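PDB 3GIP: N-acyl-D-glutamate deacylase from Bordetella bronchiseptica, which hydrolyses N-acyl-D-glutamate to D-glutamate and a carboxylate, as a zinc-containing member of the amidohydrolase superfamily. Local coordinates for residues K10-W15 and R24-L29; I57-F62 and D427-D432; T435-A440 and A448-A453; Q85-V90 and P136-A141; C360-D365 and A402-L407. All blocks are in the same frame, centred on the assembly; numbering follows the deposited sequence.

Contact 1 (K10-W15 and R24-L29); sequences KITGGW and RRRADL
Asp28 reaches across to the end of the strand at Thr12 and the loop residue Gly13, and its carboxylate oxygen OD1 gathers the side-chain polar contacts. Gly13 N donates to Asp28 OD1 over 2.9 Å from above the carboxylate plane, and Thr12 OG1 adds a weak bond to the same oxygen. From its own segment, Arg26 brings NH1 and NH2 end-on to Asp28 OD1, each at 3.0 Å, in a salt bridge. So many donors should favour a charged carboxylate; Asp28 OD2 is bonded to Leu42 N. Arg26 has CG anti to the backbone N (chi1 169°), and a bend at chi2 brings CD to 3.5 Å from Gly14 O. One guanidinium face then lies over Gly13 CA.

The Arg26 side chain crosses the Trp15 ring at about a right angle, with CB over one face, 3.9 Å from the centroid of the six-membered ring, a CH-pi contact. On the other face of the sheet, the Ile11 and Leu29 side chains lie side by side, CD1 to CD2 4.1 Å, against Val58 and Val428. Reciprocal backbone bonds, Ile11 N to Leu29 O at 2.8 Å and Leu29 N to Ile11 O at 2.9 Å, establish the antiparallel ladder. A water joins Ile11 O, Gly14 N and Ala27 O. The arrangement is a beta hairpin whose register shifts by one, part of the small beta domain that accompanies the barrel in many amidohydrolases.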
# COMPACT_ATOMS: atom_id res chain seq x y z
N LYS A 10 -23.53 -2.78 17.13
CA LYS A 10 -24.40 -1.85 16.43
C LYS A 10 -23.80 -0.47 16.59
O LYS A 10 -23.29 -0.11 17.65
CB LYS A 10 -25.84 -1.90 16.98
CG LYS A 10 -26.08 -1.25 18.33
CD LYS A 10 -27.58 -1.24 18.62
CE LYS A 10 -27.92 -0.56 19.93
NZ LYS A 10 -29.39 -0.52 20.16
N ILE A 11 -23.82 0.29 15.50
CA ILE A 11 -23.28 1.65 15.48
C ILE A 11 -24.45 2.54 15.10
O ILE A 11 -24.93 2.50 13.96
CB ILE A 11 -22.16 1.76 14.44
CG1 ILE A 11 -21.07 0.73 14.74
CG2 ILE A 11 -21.58 3.18 14.45
CD1 ILE A 11 -19.99 0.64 13.68
N THR A 12 -24.90 3.35 16.05
CA THR A 12 -26.06 4.19 15.82
C THR A 12 -25.88 5.70 15.81
O THR A 12 -24.87 6.23 16.27
CB THR A 12 -27.14 3.87 16.87
OG1 THR A 12 -28.27 4.71 16.68
CG2 THR A 12 -26.58 4.08 18.27
N GLY A 13 -26.89 6.39 15.28
CA GLY A 13 -26.90 7.84 15.23
C GLY A 13 -26.01 8.55 14.23
O GLY A 13 -26.07 9.77 14.12
N GLY A 14 -25.21 7.79 13.49
CA GLY A 14 -24.32 8.42 12.52
C GLY A 14 -24.83 8.48 11.10
O GLY A 14 -25.97 8.11 10.81
N TRP A 15 -23.97 8.97 10.21
CA TRP A 15 -24.29 9.08 8.79
C TRP A 15 -23.44 8.07 8.04
O TRP A 15 -22.22 8.04 8.16
CB TRP A 15 -24.02 10.49 8.28
CG TRP A 15 -25.04 11.48 8.74
CD1 TRP A 15 -25.14 12.03 9.99
CD2 TRP A 15 -26.14 11.99 7.98
NE1 TRP A 15 -26.24 12.86 10.05
CE2 TRP A 15 -26.87 12.85 8.84
CE3 TRP A 15 -26.58 11.81 6.66
CZ2 TRP A 15 -28.02 13.52 8.41
CZ3 TRP A 15 -27.73 12.48 6.24
CH2 TRP A 15 -28.43 13.33 7.12
N ARG A 24 -24.27 10.51 1.56
CA ARG A 24 -24.30 10.02 2.93
C ARG A 24 -25.75 9.99 3.42
O ARG A 24 -26.55 10.86 3.08
CB ARG A 24 -23.46 10.93 3.83
CG ARG A 24 -24.01 12.35 3.97
CD ARG A 24 -22.98 13.28 4.57
NE ARG A 24 -21.88 13.54 3.64
CZ ARG A 24 -20.80 14.24 3.93
NH1 ARG A 24 -20.65 14.77 5.14
NH2 ARG A 24 -19.86 14.43 3.01
N ARG A 25 -26.09 8.97 4.21
CA ARG A 25 -27.45 8.85 4.71
C ARG A 25 -27.51 8.50 6.20
O ARG A 25 -26.66 7.77 6.71
CB ARG A 25 -28.22 7.80 3.90
CG ARG A 25 -27.58 6.42 3.83
CD ARG A 25 -28.25 5.60 2.74
NE ARG A 25 -27.61 4.30 2.50
CZ ARG A 25 -27.64 3.29 3.35
NH1 ARG A 25 -28.29 3.41 4.50
NH2 ARG A 25 -27.05 2.14 3.05
N ARG A 26 -28.51 9.04 6.88
CA ARG A 26 -28.70 8.79 8.30
C ARG A 26 -29.26 7.39 8.51
O ARG A 26 -30.41 7.11 8.17
CB ARG A 26 -29.67 9.83 8.89
CG ARG A 26 -30.14 9.50 10.30
CD ARG A 26 -29.05 9.68 11.35
NE ARG A 26 -29.43 9.07 12.61
CZ ARG A 26 -29.31 7.77 12.88
NH1 ARG A 26 -28.81 6.95 11.97
NH2 ARG A 26 -29.71 7.29 14.05
N ALA A 27 -28.43 6.50 9.06
CA ALA A 27 -28.84 5.12 9.30
C ALA A 27 -27.90 4.44 10.29
O ALA A 27 -26.76 4.87 10.48
CB ALA A 27 -28.86 4.35 7.98
N ASP A 28 -28.38 3.37 10.92
CA ASP A 28 -27.58 2.62 11.88
C ASP A 28 -27.03 1.36 11.21
O ASP A 28 -27.62 0.85 10.26
CB ASP A 28 -28.41 2.22 13.11
CG ASP A 28 -29.08 3.41 13.77
OD1 ASP A 28 -28.51 4.52 13.73
OD2 ASP A 28 -30.18 3.23 14.34
N LEU A 29 -25.91 0.86 11.72
CA LEU A 29 -25.30 -0.34 11.17
C LEU A 29 -25.29 -1.45 12.21
O LEU A 29 -24.88 -1.24 13.35
CB LEU A 29 -23.86 -0.04 10.74
CG LEU A 29 -23.06 -1.15 10.06
CD1 LEU A 29 -23.48 -1.27 8.61
CD2 LEU A 29 -21.58 -0.83 10.15
O HOH W 1 -24.83 4.97 12.59

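Contact 2 (I57-F62 and D427-D432); sequences IVAPGF and DVVVFD
Strands 57-60 and 428-431 run antiparallel at 154° with axes 4.7 Å apart, and reciprocal N-H...O bonds join Ile57 with Phe431 and Ala59 with Val429. The nearly linear bond from Ile57 N to Phe431 O measures 2.8 Å. A fifth bond, Gly61 N to Asp427 O at 3.0 Å, differs in kind: the donor stands above the carbonyl plane, where the ladder gives way to loop at Asp427.

The face bearing Ile57, Ala59, Val429 and Phe431 is packed around two aromatic rings. Phe431 has CG between its backbone N and carbonyl carbon (chi1 67°), and the ring lies beside Ile57 with one face turned to it. Ile57 CB is 3.9 Å from the ring centroid in a CH-pi contact, and Ile57 CG2 touches Phe431 CZ at 3.7 Å. Ala59 CB meets the edge of the same ring. Phe62 takes Val429 CG1 over one face, 4.1 Å from its centroid, a second CH-pi contact. Its CZ approaches Phe431 CE2 at 4.1 Å, the two side chains crossing at about a right angle. Helix 397-404 packs on this face through Val401 and Met404.

On the other face, Val58 CG1 meets Val428 CG1 at 3.7 Å and Val58 CG2 nears Val430, with Ile11 packed against all three valines. Strand 57-64 thus pairs with the late strand 428-431 and then continues beside strand 87-92, the junction of a small beta domain with the TIM barrel of the amidohydrolase fold.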
# COMPACT_ATOMS: atom_id res chain seq x y z
N ILE A 57 -19.23 9.91 10.71
CA ILE A 57 -19.45 9.18 9.46
C ILE A 57 -19.12 7.73 9.76
O ILE A 57 -18.15 7.44 10.47
CB ILE A 57 -18.51 9.66 8.33
CG1 ILE A 57 -18.88 11.08 7.90
CG2 ILE A 57 -18.59 8.70 7.15
CD1 ILE A 57 -20.26 11.20 7.27
N VAL A 58 -19.94 6.82 9.24
CA VAL A 58 -19.72 5.39 9.41
C VAL A 58 -19.44 4.91 7.99
O VAL A 58 -20.30 4.99 7.11
CB VAL A 58 -20.96 4.70 9.99
CG1 VAL A 58 -20.71 3.21 10.16
CG2 VAL A 58 -21.32 5.34 11.32
N ALA A 59 -18.22 4.42 7.77
CA ALA A 59 -17.82 4.00 6.44
C ALA A 59 -17.13 2.65 6.42
O ALA A 59 -16.83 2.08 7.48
CB ALA A 59 -16.88 5.06 5.85
N PRO A 60 -16.88 2.10 5.22
CA PRO A 60 -16.20 0.80 5.17
C PRO A 60 -14.76 1.06 5.63
O PRO A 60 -14.23 2.15 5.40
CB PRO A 60 -16.24 0.43 3.68
CG PRO A 60 -17.33 1.29 3.10
CD PRO A 60 -17.19 2.58 3.87
N GLY A 61 -14.14 0.08 6.27
CA GLY A 61 -12.76 0.27 6.70
C GLY A 61 -11.90 0.57 5.49
O GLY A 61 -12.17 0.08 4.39
N PHE A 62 -10.86 1.39 5.66
CA PHE A 62 -10.01 1.73 4.53
C PHE A 62 -9.08 0.60 4.12
O PHE A 62 -8.56 -0.14 4.96
CB PHE A 62 -9.21 3.00 4.83
CG PHE A 62 -10.05 4.15 5.29
CD1 PHE A 62 -11.32 4.37 4.75
CD2 PHE A 62 -9.58 5.03 6.26
CE1 PHE A 62 -12.11 5.44 5.18
CE2 PHE A 62 -10.36 6.10 6.69
CZ PHE A 62 -11.62 6.31 6.15
N ASP A 427 -15.98 -4.70 8.17
CA ASP A 427 -14.76 -3.90 8.31
C ASP A 427 -15.36 -2.50 8.30
O ASP A 427 -15.91 -2.06 7.29
CB ASP A 427 -13.83 -4.07 7.10
CG ASP A 427 -13.19 -5.44 7.02
OD1 ASP A 427 -13.06 -6.11 8.07
OD2 ASP A 427 -12.80 -5.85 5.90
N VAL A 428 -15.27 -1.80 9.43
CA VAL A 428 -15.88 -0.49 9.55
C VAL A 428 -15.02 0.54 10.26
O VAL A 428 -14.28 0.22 11.19
CB VAL A 428 -17.21 -0.59 10.35
CG1 VAL A 428 -17.95 0.74 10.33
CG2 VAL A 428 -18.08 -1.70 9.78
N VAL A 429 -15.12 1.79 9.82
CA VAL A 429 -14.40 2.87 10.47
C VAL A 429 -15.40 3.98 10.74
O VAL A 429 -16.22 4.32 9.88
CB VAL A 429 -13.23 3.43 9.62
CG1 VAL A 429 -13.74 3.97 8.30
CG2 VAL A 429 -12.51 4.52 10.40
N VAL A 430 -15.35 4.53 11.95
CA VAL A 430 -16.23 5.62 12.35
C VAL A 430 -15.33 6.82 12.58
O VAL A 430 -14.36 6.73 13.35
CB VAL A 430 -16.97 5.29 13.67
CG1 VAL A 430 -17.86 6.45 14.07
CG2 VAL A 430 -17.79 4.02 13.49
N PHE A 431 -15.61 7.93 11.92
CA PHE A 431 -14.77 9.11 12.07
C PHE A 431 -15.55 10.42 12.00
O PHE A 431 -16.63 10.48 11.44
CB PHE A 431 -13.66 9.09 11.02
CG PHE A 431 -14.14 9.26 9.60
CD1 PHE A 431 -14.26 10.52 9.03
CD2 PHE A 431 -14.47 8.14 8.82
CE1 PHE A 431 -14.70 10.68 7.70
CE2 PHE A 431 -14.90 8.29 7.50
CZ PHE A 431 -15.02 9.56 6.94
N ASP A 432 -14.97 11.45 12.60
CA ASP A 432 -15.58 12.78 12.59
C ASP A 432 -15.08 13.44 11.30
O ASP A 432 -13.89 13.68 11.14
CB ASP A 432 -15.11 13.58 13.80
CG ASP A 432 -15.83 14.91 13.94
OD1 ASP A 432 -16.10 15.54 12.90
OD2 ASP A 432 -16.11 15.31 15.08

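Contact 3 (T435-A440 and A448-A453); sequences TVADRA and ASVGIA
Ala437 and Val450 form one antiparallel bridge through reciprocal backbone bonds. Ala437 N donates to Val450 O at 3.0 Å, and Val450 N returns a bond of the same length to Ala437 O, the straighter of the two at 168°. A CA-H...O contact from Val436 CA shares Val450 O (3.3 Å). Next to it Val436 CA and Gly451 CA are only 3.8 Å apart: a CB on Gly451 would point toward the other segment and clash with Val436 CA, and the backbone angles by themselves call for glycine.

The bridge closes an excursion between strands 428-431 and 452-457, antiparallel neighbours in the small beta domain beside the TIM barrel. Helix 376-391 flanks it, with Arg383 forming a salt bridge to Asp438 and Thr382 hydrogen-bonding Ser449.

Among side chains, Val450 crosses Arg439 at about a right angle. Its CG2 methyl, set between the backbone N and the carbonyl carbon, sits over the centre of the Arg439 guanidinium, 3.5 Å above the plane, while Val450 CG1 touches Arg439 CG. The guanidinium is also tied to its own segment, with Arg439 NH1 donating to Asp438 O at 2.9 Å. Toward the strand, Val436 CG2 and Ile452 CD1 make an apolar contact at 4.0 Å.

Water enters at the far end, where Arg439 N donates to a molecule that is also weakly bonded to Ser449 OG.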
# COMPACT_ATOMS: atom_id res chain seq x y z
N THR A 435 -13.07 16.82 11.93
CA THR A 435 -11.79 16.84 12.64
C THR A 435 -10.79 15.80 12.15
O THR A 435 -9.60 15.92 12.43
CB THR A 435 -11.98 16.61 14.16
OG1 THR A 435 -12.50 15.30 14.38
CG2 THR A 435 -12.94 17.65 14.74
N VAL A 436 -11.26 14.79 11.43
CA VAL A 436 -10.35 13.75 10.97
C VAL A 436 -9.15 14.35 10.26
O VAL A 436 -9.29 15.19 9.37
CB VAL A 436 -11.06 12.72 10.05
CG1 VAL A 436 -11.51 13.39 8.75
CG2 VAL A 436 -10.13 11.54 9.77
N ALA A 437 -7.96 13.92 10.67
CA ALA A 437 -6.74 14.45 10.09
C ALA A 437 -5.51 13.73 10.62
O ALA A 437 -5.52 13.14 11.69
CB ALA A 437 -6.62 15.94 10.40
N ASP A 438 -4.44 13.82 9.84
CA ASP A 438 -3.17 13.22 10.21
C ASP A 438 -2.47 14.17 11.18
O ASP A 438 -2.75 15.37 11.20
CB ASP A 438 -2.30 13.06 8.96
CG ASP A 438 -2.11 14.37 8.20
OD1 ASP A 438 -3.12 15.04 7.89
OD2 ASP A 438 -0.96 14.73 7.90
N ARG A 439 -1.59 13.62 12.00
CA ARG A 439 -0.83 14.42 12.95
C ARG A 439 0.65 14.12 12.78
O ARG A 439 1.51 14.86 13.28
CB ARG A 439 -1.27 14.13 14.39
CG ARG A 439 -2.58 14.81 14.77
CD ARG A 439 -2.40 16.33 14.85
NE ARG A 439 -3.65 17.05 15.10
CZ ARG A 439 -4.50 17.44 14.15
NH1 ARG A 439 -4.24 17.19 12.87
NH2 ARG A 439 -5.60 18.11 14.48
N ALA A 440 0.96 13.04 12.06
CA ALA A 440 2.34 12.65 11.82
C ALA A 440 3.02 13.71 10.96
O ALA A 440 2.51 14.10 9.91
CB ALA A 440 2.39 11.30 11.12
N ALA A 448 -0.16 9.78 16.09
CA ALA A 448 -1.42 9.20 15.63
C ALA A 448 -2.43 10.23 15.16
O ALA A 448 -2.46 11.37 15.63
CB ALA A 448 -2.03 8.36 16.75
N SER A 449 -3.27 9.81 14.21
CA SER A 449 -4.30 10.68 13.66
C SER A 449 -5.34 11.05 14.71
O SER A 449 -5.42 10.43 15.77
CB SER A 449 -5.03 9.98 12.51
OG SER A 449 -4.13 9.50 11.53
N VAL A 450 -6.13 12.06 14.39
CA VAL A 450 -7.22 12.48 15.26
C VAL A 450 -8.49 12.35 14.43
O VAL A 450 -8.43 12.32 13.20
CB VAL A 450 -7.06 13.95 15.73
CG1 VAL A 450 -5.83 14.08 16.61
CG2 VAL A 450 -6.96 14.88 14.53
N GLY A 451 -9.64 12.23 15.10
CA GLY A 451 -10.88 12.12 14.36
C GLY A 451 -11.36 10.72 14.06
O GLY A 451 -12.46 10.55 13.54
N ILE A 452 -10.55 9.71 14.36
CA ILE A 452 -10.95 8.33 14.15
C ILE A 452 -11.55 7.88 15.48
O ILE A 452 -10.85 7.79 16.49
CB ILE A 452 -9.75 7.43 13.79
CG1 ILE A 452 -9.14 7.89 12.47
CG2 ILE A 452 -10.21 5.97 13.68
CD1 ILE A 452 -10.08 7.80 11.27
N ALA A 453 -12.85 7.61 15.49
CA ALA A 453 -13.54 7.20 16.70
C ALA A 453 -13.49 5.70 16.99
O ALA A 453 -13.38 5.29 18.14
CB ALA A 453 -15.00 7.66 16.65
O HOH W 2 -1.04 10.71 11.91

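Contact 4 (Q85-V90 and P136-A141); sequences QGITTV and PMINVA
Thr88 O accepts from Asn139 N over 2.8 Å, the shortest hydrogen bond between the segments. From there the ladder steps from one chain to the other as in a parallel pair: Val90 N donates to Asn139 O at 2.9 Å, and Val90 O receives Ala141 N at 3.0 Å. The strand axes are 4.8 Å apart and their directions differ by 26°.

Ile138 is the main apolar side chain on its segment. Its CG1 stands between the backbone N and the carbonyl carbon (chi1 64°), and the terminal CD1 lies against Val90 CG1 at 3.7 Å, the two side chains crossing at about a right angle. The same CD1 also touches Ile87 CG2, while Ile138 CB sits 3.3 Å from Thr88 O. Val90 CG1 leans in turn toward Val140 CG2. Helix 80-83 packs on this cluster through Lys82, and Phe73 closes on Val90 and Val140. On the other face Thr89 and Asn139 lie next to each other, with Thr89 OG1 3.3 Å from Asn139 CB.

Gly86, at positive phi, ends helix 80-83 in a Schellman motif and leads the chain into this strand. Strands 87-92 and 139-145 are neighbouring parallel staves of the TIM barrel. Chemically, three backbone bonds fix their register and branched aliphatic groups fill one face, yet Ile87 O is buried without a partner, which probably carries some desolvation cost.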
# COMPACT_ATOMS: atom_id res chain seq x y z
N GLN A 85 -5.40 5.06 11.66
CA GLN A 85 -5.79 5.93 10.56
C GLN A 85 -6.96 5.33 9.78
O GLN A 85 -7.25 5.74 8.65
CB GLN A 85 -4.60 6.23 9.63
CG GLN A 85 -3.93 5.04 8.97
CD GLN A 85 -2.82 5.48 8.02
OE1 GLN A 85 -3.07 6.20 7.04
NE2 GLN A 85 -1.60 5.05 8.29
N GLY A 86 -7.63 4.36 10.40
CA GLY A 86 -8.81 3.74 9.82
C GLY A 86 -8.67 2.59 8.84
O GLY A 86 -9.65 2.20 8.22
N ILE A 87 -7.46 2.04 8.71
CA ILE A 87 -7.20 0.95 7.78
C ILE A 87 -7.59 -0.41 8.36
O ILE A 87 -7.17 -0.76 9.46
CB ILE A 87 -5.71 0.94 7.38
CG1 ILE A 87 -5.37 2.24 6.66
CG2 ILE A 87 -5.40 -0.26 6.50
CD1 ILE A 87 -3.88 2.49 6.51
N THR A 88 -8.37 -1.18 7.60
CA THR A 88 -8.82 -2.51 8.03
C THR A 88 -8.29 -3.64 7.15
O THR A 88 -8.42 -4.82 7.50
CB THR A 88 -10.36 -2.60 8.05
OG1 THR A 88 -10.87 -2.24 6.76
CG2 THR A 88 -10.94 -1.66 9.09
N THR A 89 -7.71 -3.29 6.01
CA THR A 89 -7.14 -4.27 5.09
C THR A 89 -5.90 -3.67 4.45
O THR A 89 -5.88 -2.48 4.13
CB THR A 89 -8.12 -4.64 3.95
OG1 THR A 89 -9.27 -5.31 4.49
CG2 THR A 89 -7.45 -5.57 2.93
N VAL A 90 -4.86 -4.48 4.27
CA VAL A 90 -3.65 -4.00 3.63
C VAL A 90 -3.19 -5.00 2.58
O VAL A 90 -3.29 -6.22 2.78
CB VAL A 90 -2.49 -3.77 4.63
CG1 VAL A 90 -2.10 -5.08 5.31
CG2 VAL A 90 -1.30 -3.18 3.89
N PRO A 136 -3.58 -11.81 11.92
CA PRO A 136 -3.17 -10.40 11.86
C PRO A 136 -4.23 -9.48 12.45
O PRO A 136 -5.40 -9.84 12.53
CB PRO A 136 -2.97 -10.18 10.37
CG PRO A 136 -4.05 -11.04 9.77
CD PRO A 136 -3.93 -12.32 10.58
N MET A 137 -3.81 -8.29 12.88
CA MET A 137 -4.73 -7.32 13.47
C MET A 137 -5.77 -6.86 12.44
O MET A 137 -6.92 -6.59 12.78
CB MET A 137 -3.96 -6.11 13.99
CG MET A 137 -4.82 -5.12 14.76
SD MET A 137 -5.47 -5.82 16.29
CE MET A 137 -4.06 -5.57 17.39
N ILE A 138 -5.33 -6.75 11.19
CA ILE A 138 -6.21 -6.33 10.10
C ILE A 138 -6.15 -7.38 9.00
O ILE A 138 -5.35 -8.32 9.07
CB ILE A 138 -5.78 -4.95 9.52
CG1 ILE A 138 -4.38 -5.05 8.90
CG2 ILE A 138 -5.79 -3.90 10.62
CD1 ILE A 138 -3.95 -3.77 8.18
N ASN A 139 -6.99 -7.23 7.98
CA ASN A 139 -7.00 -8.19 6.89
C ASN A 139 -5.76 -8.04 6.03
O ASN A 139 -5.24 -6.93 5.86
CB ASN A 139 -8.26 -8.02 6.03
CG ASN A 139 -9.52 -8.15 6.84
OD1 ASN A 139 -10.33 -7.23 6.90
ND2 ASN A 139 -9.70 -9.31 7.46
N VAL A 140 -5.29 -9.15 5.48
CA VAL A 140 -4.09 -9.15 4.66
C VAL A 140 -4.23 -9.85 3.32
O VAL A 140 -4.60 -11.02 3.25
CB VAL A 140 -2.92 -9.82 5.42
CG1 VAL A 140 -1.65 -9.76 4.57
CG2 VAL A 140 -2.70 -9.13 6.75
N ALA A 141 -3.93 -9.12 2.25
CA ALA A 141 -3.94 -9.66 0.90
C ALA A 141 -2.48 -9.57 0.50
O ALA A 141 -1.79 -8.62 0.89
CB ALA A 141 -4.80 -8.79 -0.02

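Contact 5 (C360-D365 and A402-L407); sequences CMVGSD and ARMTAL
Arg403 NH1 donates to Cys360 O at 3.0 Å, the one hydrogen bond between the segments. The donor lies in the carbonyl plane on a lone pair, with a C=O...N angle of 130°, though the oxygen is tilted 22° from the guanidinium plane. A bend at chi2 (-58°) brings Arg403 CD to 3.4 Å from the same oxygen, so the chain wraps round Cys360 O before its tip binds it.

Beside this, Met361 CG packs on Leu407 CD2 at 3.6 Å, the side chains crossing at about a right angle, and Met361 CA lies 3.6 Å from Arg403 O. Val362 CG2 reaches Met404 CG at 4.1 Å.

In the next shell, Arg403 NH1 and NH2 also bond Phe355 O and Gln356 O at the end of helix 348-356, which probably helps to balance the guanidinium charge. Ala402 O accepts from both Thr405 N and Leu407 N, tying helices 397-404 and 406-412 together at the break; Leu407 CG, anti to its backbone N, then reaches Met361.

Strand 360-362 runs parallel to strand 277-281 in the TIM barrel. The end of helix 397-404 lies alongside it and reaches strand 57-64 through the Met404-Ile63 backbone bond, while Met404 also packs on Val384 and Leu385 of helix 376-391.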
# COMPACT_ATOMS: atom_id res chain seq x y z
N CYS A 360 -7.63 6.36 -9.21
CA CYS A 360 -6.59 6.48 -8.20
C CYS A 360 -7.05 6.10 -6.79
O CYS A 360 -7.98 6.69 -6.24
CB CYS A 360 -6.01 7.90 -8.17
SG CYS A 360 -4.44 8.00 -7.28
N MET A 361 -6.37 5.12 -6.22
CA MET A 361 -6.66 4.66 -4.87
C MET A 361 -5.61 5.28 -3.95
O MET A 361 -4.73 6.02 -4.40
CB MET A 361 -6.55 3.13 -4.82
CG MET A 361 -7.40 2.43 -5.87
SD MET A 361 -7.04 0.67 -6.01
CE MET A 361 -5.53 0.71 -6.95
N VAL A 362 -5.69 4.98 -2.65
CA VAL A 362 -4.72 5.49 -1.69
C VAL A 362 -3.84 4.35 -1.19
O VAL A 362 -4.34 3.30 -0.76
CB VAL A 362 -5.43 6.16 -0.48
CG1 VAL A 362 -4.39 6.71 0.50
CG2 VAL A 362 -6.35 7.26 -0.97
N GLY A 363 -2.53 4.56 -1.27
CA GLY A 363 -1.56 3.57 -0.80
C GLY A 363 -0.59 4.31 0.10
O GLY A 363 0.06 5.25 -0.34
N SER A 364 -0.48 3.89 1.36
CA SER A 364 0.40 4.59 2.30
C SER A 364 1.89 4.43 2.05
O SER A 364 2.66 5.36 2.29
CB SER A 364 0.09 4.15 3.74
OG SER A 364 0.63 2.87 4.00
N ASP A 365 2.29 3.25 1.59
CA ASP A 365 3.70 2.95 1.33
C ASP A 365 4.53 3.18 2.59
O ASP A 365 5.68 3.62 2.53
CB ASP A 365 4.22 3.81 0.17
CG ASP A 365 5.49 3.24 -0.45
OD1 ASP A 365 5.88 2.11 -0.08
OD2 ASP A 365 6.08 3.91 -1.32
N ALA A 402 -14.95 6.20 -1.44
CA ALA A 402 -15.03 5.19 -2.48
C ALA A 402 -13.63 4.81 -2.97
O ALA A 402 -13.36 3.64 -3.23
CB ALA A 402 -15.88 5.70 -3.65
N ARG A 403 -12.74 5.79 -3.07
CA ARG A 403 -11.37 5.52 -3.52
C ARG A 403 -10.60 4.66 -2.53
O ARG A 403 -9.64 3.98 -2.91
CB ARG A 403 -10.59 6.83 -3.70
CG ARG A 403 -11.18 7.80 -4.68
CD ARG A 403 -11.32 7.19 -6.07
NE ARG A 403 -11.68 8.22 -7.03
CZ ARG A 403 -10.83 9.13 -7.50
NH1 ARG A 403 -9.56 9.12 -7.12
NH2 ARG A 403 -11.26 10.07 -8.34
N MET A 404 -11.01 4.71 -1.27
CA MET A 404 -10.34 3.97 -0.20
C MET A 404 -10.98 2.64 0.13
O MET A 404 -10.43 1.87 0.90
CB MET A 404 -10.36 4.79 1.09
CG MET A 404 -9.82 6.19 0.98
SD MET A 404 -10.08 7.10 2.52
CE MET A 404 -8.91 8.44 2.25
N THR A 405 -12.15 2.38 -0.45
CA THR A 405 -12.87 1.16 -0.12
C THR A 405 -13.35 0.34 -1.32
O THR A 405 -12.75 -0.67 -1.67
CB THR A 405 -14.07 1.50 0.79
OG1 THR A 405 -14.93 2.44 0.12
CG2 THR A 405 -13.58 2.13 2.10
N ALA A 406 -14.44 0.78 -1.94
CA ALA A 406 -14.99 0.07 -3.08
C ALA A 406 -14.03 -0.08 -4.26
O ALA A 406 -13.93 -1.16 -4.83
CB ALA A 406 -16.28 0.74 -3.54
N LEU A 407 -13.33 1.00 -4.62
CA LEU A 407 -12.41 0.91 -5.75
C LEU A 407 -11.33 -0.14 -5.49
O LEU A 407 -11.07 -1.00 -6.35
CB LEU A 407 -11.80 2.28 -6.07
CG LEU A 407 -10.87 2.35 -7.28
CD1 LEU A 407 -11.60 1.89 -8.56
CD2 LEU A 407 -10.37 3.78 -7.44

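Contact 2 joins the other four regions. It touches contact 1 through Trp15 O to Val58 N at 2.8 Å, contact 3 through Val430 O to Ala453 N at 2.8 Å, contact 4 through Phe62 O to Thr88 N at 2.8 Å, and contact 5 through Phe62 CE1 on Met404 SD. Contacts 4 and 5 are nested in the long loop it closes. Contacts 1 and 3, about 21 Å apart between centres, belong to the small beta domain; contacts 4 and 5 are in the barrel. The zinc ion, bound by Cys95, His218 and His248, is about 13 Å from the side chain of Val90 and about 14 Å from that of Met361, and Asp365 touches His248.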